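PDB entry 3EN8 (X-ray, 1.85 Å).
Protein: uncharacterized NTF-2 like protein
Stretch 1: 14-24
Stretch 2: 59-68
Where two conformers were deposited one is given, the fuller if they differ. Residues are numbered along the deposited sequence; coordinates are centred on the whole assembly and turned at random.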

# COMPACT_ATOMS: atom_id res chain seq x y z
N HIS A 14 7.50 -14.13 -9.10
CA HIS A 14 7.22 -14.16 -7.65
C HIS A 14 5.76 -14.39 -7.41
O HIS A 14 5.36 -15.20 -6.57
N TRP A 15 4.94 -13.64 -8.14
CA TRP A 15 3.50 -13.68 -7.87
C TRP A 15 2.89 -14.94 -8.46
O TRP A 15 1.95 -15.50 -7.92
N GLN A 16 3.45 -15.37 -9.58
CA GLN A 16 3.02 -16.64 -10.17
C GLN A 16 3.28 -17.77 -9.21
O GLN A 16 2.49 -18.73 -9.08
N ALA A 17 4.42 -17.68 -8.57
CA ALA A 17 4.84 -18.71 -7.60
C ALA A 17 3.90 -18.72 -6.41
O ALA A 17 3.51 -19.80 -5.89
N SER A 18 3.51 -17.53 -6.01
CA SER A 18 2.60 -17.37 -4.87
C SER A 18 1.22 -17.97 -5.18
O SER A 18 0.61 -18.65 -4.34
N ALA A 19 0.73 -17.73 -6.38
CA ALA A 19 -0.57 -18.27 -6.81
C ALA A 19 -0.52 -19.80 -6.89
O ALA A 19 -1.48 -20.48 -6.56
N ALA A 20 0.65 -20.31 -7.28
CA ALA A 20 0.87 -21.73 -7.58
C ALA A 20 1.20 -22.51 -6.32
O ALA A 20 1.09 -23.75 -6.27
N GLY A 21 1.56 -21.77 -5.29
CA GLY A 21 1.92 -22.37 -4.00
C GLY A 21 3.29 -23.01 -4.05
O GLY A 21 3.61 -23.93 -3.30
N ASP A 22 4.08 -22.52 -4.99
CA ASP A 22 5.50 -22.90 -5.14
C ASP A 22 6.36 -22.06 -4.19
O ASP A 22 6.91 -21.05 -4.57
N PHE A 23 6.47 -22.53 -2.95
CA PHE A 23 7.02 -21.69 -1.87
C PHE A 23 8.49 -21.43 -2.08
O PHE A 23 9.01 -20.38 -1.69
N ASP A 24 9.15 -22.35 -2.77
CA ASP A 24 10.58 -22.18 -3.06
C ASP A 24 10.71 -21.02 -4.04
O ASP A 24 11.47 -20.08 -3.84
N PRO A 59 -0.94 -18.94 6.00
CA PRO A 59 -2.13 -19.68 5.55
C PRO A 59 -1.88 -20.67 4.41
O PRO A 59 -2.80 -21.35 3.96
N GLY A 60 -0.64 -20.75 3.98
CA GLY A 60 -0.29 -21.61 2.84
C GLY A 60 -0.81 -21.05 1.53
O GLY A 60 -1.14 -19.88 1.44
N LYS A 61 -0.92 -21.92 0.54
CA LYS A 61 -1.33 -21.50 -0.81
C LYS A 61 -2.74 -20.89 -0.83
O LYS A 61 -3.68 -21.48 -0.32
N PRO A 62 -2.89 -19.71 -1.45
CA PRO A 62 -4.24 -19.14 -1.54
C PRO A 62 -5.17 -19.92 -2.50
O PRO A 62 -4.73 -20.47 -3.49
N ALA A 63 -6.46 -19.99 -2.15
CA ALA A 63 -7.46 -20.66 -3.01
C ALA A 63 -7.70 -19.84 -4.28
O ALA A 63 -8.17 -20.35 -5.30
N GLY A 64 -7.37 -18.55 -4.17
CA GLY A 64 -7.59 -17.57 -5.22
C GLY A 64 -6.56 -16.47 -5.13
O GLY A 64 -6.25 -16.01 -4.04
N PHE A 65 -6.05 -16.06 -6.28
CA PHE A 65 -4.94 -15.06 -6.42
C PHE A 65 -5.04 -14.34 -7.74
O PHE A 65 -5.23 -14.96 -8.80
N GLU A 66 -4.93 -13.01 -7.67
CA GLU A 66 -4.93 -12.19 -8.89
C GLU A 66 -4.19 -10.88 -8.66
O GLU A 66 -4.42 -10.17 -7.68
N VAL A 67 -3.28 -10.58 -9.56
CA VAL A 67 -2.57 -9.29 -9.49
C VAL A 67 -3.46 -8.21 -10.08
O VAL A 67 -4.06 -8.38 -11.16
N ARG A 68 -3.55 -7.09 -9.36
CA ARG A 68 -4.30 -5.91 -9.82
C ARG A 68 -3.41 -4.95 -10.61
O ARG A 68 -3.68 -4.51 -11.74

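Helix 14-20 runs nearly antiparallel to strand 64-68, their axes 8.4 Å apart at closest approach, and the gap is filled mainly by Phe65. Its CA-to-CB bond points toward the helix, and with chi1 t and chi2 near -78° the ring lies with one face over Ala19 N and Trp15 O. Small residues line the ring: Ala19 CB sits 3.7 Å from Phe65 CB, and Ser18, also t, brings OG to 3.7 Å from Phe65 CE2 while that hydroxyl is hydrogen-bonded to a residue just outside the stretches. Trp15, chi1 m, also points toward the strand; its CE3 meets Phe65 CZ at 3.6 Å, and its CB meets Val67 CG2, of a t valine, at 3.9 Å. Strand alternation turns Glu66 away.

Past the helix the contact changes character. Gly21 has positive phi, and an ideal CB there would clash with Lys61 CG, which lies 3.6 Å from Gly21 CA. Lys61 is fully extended, t at all four chi angles, and carries CE to 3.1 Å from Ala19 O. Phe23, chi1 m, has its ring edge at Lys61 N, 3.7 Å from CZ. No direct hydrogen bond crosses; instead one water donates to both Ala19 O and Pro62 O, each 2.8 Å from the water O.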

# COMPACT_ATOMS: atom_id res chain seq x y z
CB HIS A 14 7.63 -12.84 -6.98
CG HIS A 14 7.27 -12.76 -5.52
ND1 HIS A 14 7.93 -13.49 -4.54
CD2 HIS A 14 6.31 -12.06 -4.87
CE1 HIS A 14 7.41 -13.20 -3.36
NE2 HIS A 14 6.41 -12.35 -3.54
CB TRP A 15 2.77 -12.44 -8.39
CG TRP A 15 3.23 -11.20 -7.66
CD1 TRP A 15 3.75 -10.10 -8.22
CD2 TRP A 15 3.26 -11.00 -6.23
NE1 TRP A 15 4.12 -9.19 -7.23
CE2 TRP A 15 3.81 -9.72 -6.00
CE3 TRP A 15 2.87 -11.77 -5.11
CZ2 TRP A 15 4.01 -9.20 -4.73
CZ3 TRP A 15 3.04 -11.25 -3.87
CH2 TRP A 15 3.63 -9.98 -3.68
CB GLN A 16 3.75 -16.92 -11.50
CG GLN A 16 3.27 -16.05 -12.65
CD GLN A 16 1.86 -16.42 -13.13
OE1 GLN A 16 1.29 -17.43 -12.72
NE2 GLN A 16 1.32 -15.62 -14.05
CB ALA A 17 6.26 -18.50 -7.15
CB SER A 18 2.52 -15.89 -4.48
OG SER A 18 1.68 -15.69 -3.37
CB ALA A 19 -0.99 -17.68 -8.14
CB ALA A 20 1.98 -21.89 -8.60
CB ASP A 22 5.97 -22.73 -6.59
CG ASP A 22 7.37 -23.31 -6.82
OD1 ASP A 22 8.08 -23.55 -5.81
OD2 ASP A 22 7.76 -23.50 -8.00
CB PHE A 23 6.78 -22.31 -0.49
CG PHE A 23 5.33 -22.53 -0.19
CD1 PHE A 23 4.49 -21.46 0.02
CD2 PHE A 23 4.81 -23.80 -0.13
CE1 PHE A 23 3.13 -21.67 0.28
CE2 PHE A 23 3.46 -24.00 0.14
CZ PHE A 23 2.64 -22.92 0.34
CB ASP A 24 11.21 -23.44 -3.67
CG ASP A 24 11.62 -24.46 -2.63
OD1 ASP A 24 11.63 -24.12 -1.43
OD2 ASP A 24 11.91 -25.62 -3.03
CB PRO A 59 -3.06 -18.55 5.07
CG PRO A 59 -2.13 -17.51 4.55
CD PRO A 59 -0.86 -17.61 5.39
CB LYS A 61 -1.28 -22.70 -1.76
CG LYS A 61 -1.57 -22.33 -3.20
CD LYS A 61 -1.98 -23.54 -3.98
CE LYS A 61 -2.49 -23.17 -5.35
NZ LYS A 61 -2.81 -24.40 -6.11
CB PRO A 62 -3.96 -17.75 -2.07
CG PRO A 62 -2.73 -17.87 -2.85
CD PRO A 62 -1.89 -18.87 -2.14
CB ALA A 63 -8.80 -20.91 -2.24
CB PHE A 65 -3.57 -15.73 -6.32
CG PHE A 65 -2.41 -14.75 -6.31
CD1 PHE A 65 -1.99 -14.17 -7.47
CD2 PHE A 65 -1.78 -14.44 -5.13
CE1 PHE A 65 -0.93 -13.25 -7.46
CE2 PHE A 65 -0.71 -13.52 -5.11
CZ PHE A 65 -0.31 -12.94 -6.28
CB GLU A 66 -6.38 -11.92 -9.30
CG GLU A 66 -6.63 -10.98 -10.43
CD GLU A 66 -8.13 -10.83 -10.66
OE1 GLU A 66 -8.85 -10.38 -9.73
OE2 GLU A 66 -8.60 -11.21 -11.74
CB VAL A 67 -1.21 -9.30 -10.20
CG1 VAL A 67 -0.59 -7.86 -10.20
CG2 VAL A 67 -0.25 -10.30 -9.51
CB ARG A 68 -4.89 -5.15 -8.62
CG ARG A 68 -5.73 -3.96 -9.05
CD ARG A 68 -6.25 -3.13 -7.87
NE ARG A 68 -7.04 -1.96 -8.31
CZ ARG A 68 -8.37 -1.98 -8.49
NH1 ARG A 68 -9.06 -3.09 -8.32
NH2 ARG A 68 -9.00 -0.88 -8.88
O HOH W 1 -3.96 -19.42 -5.92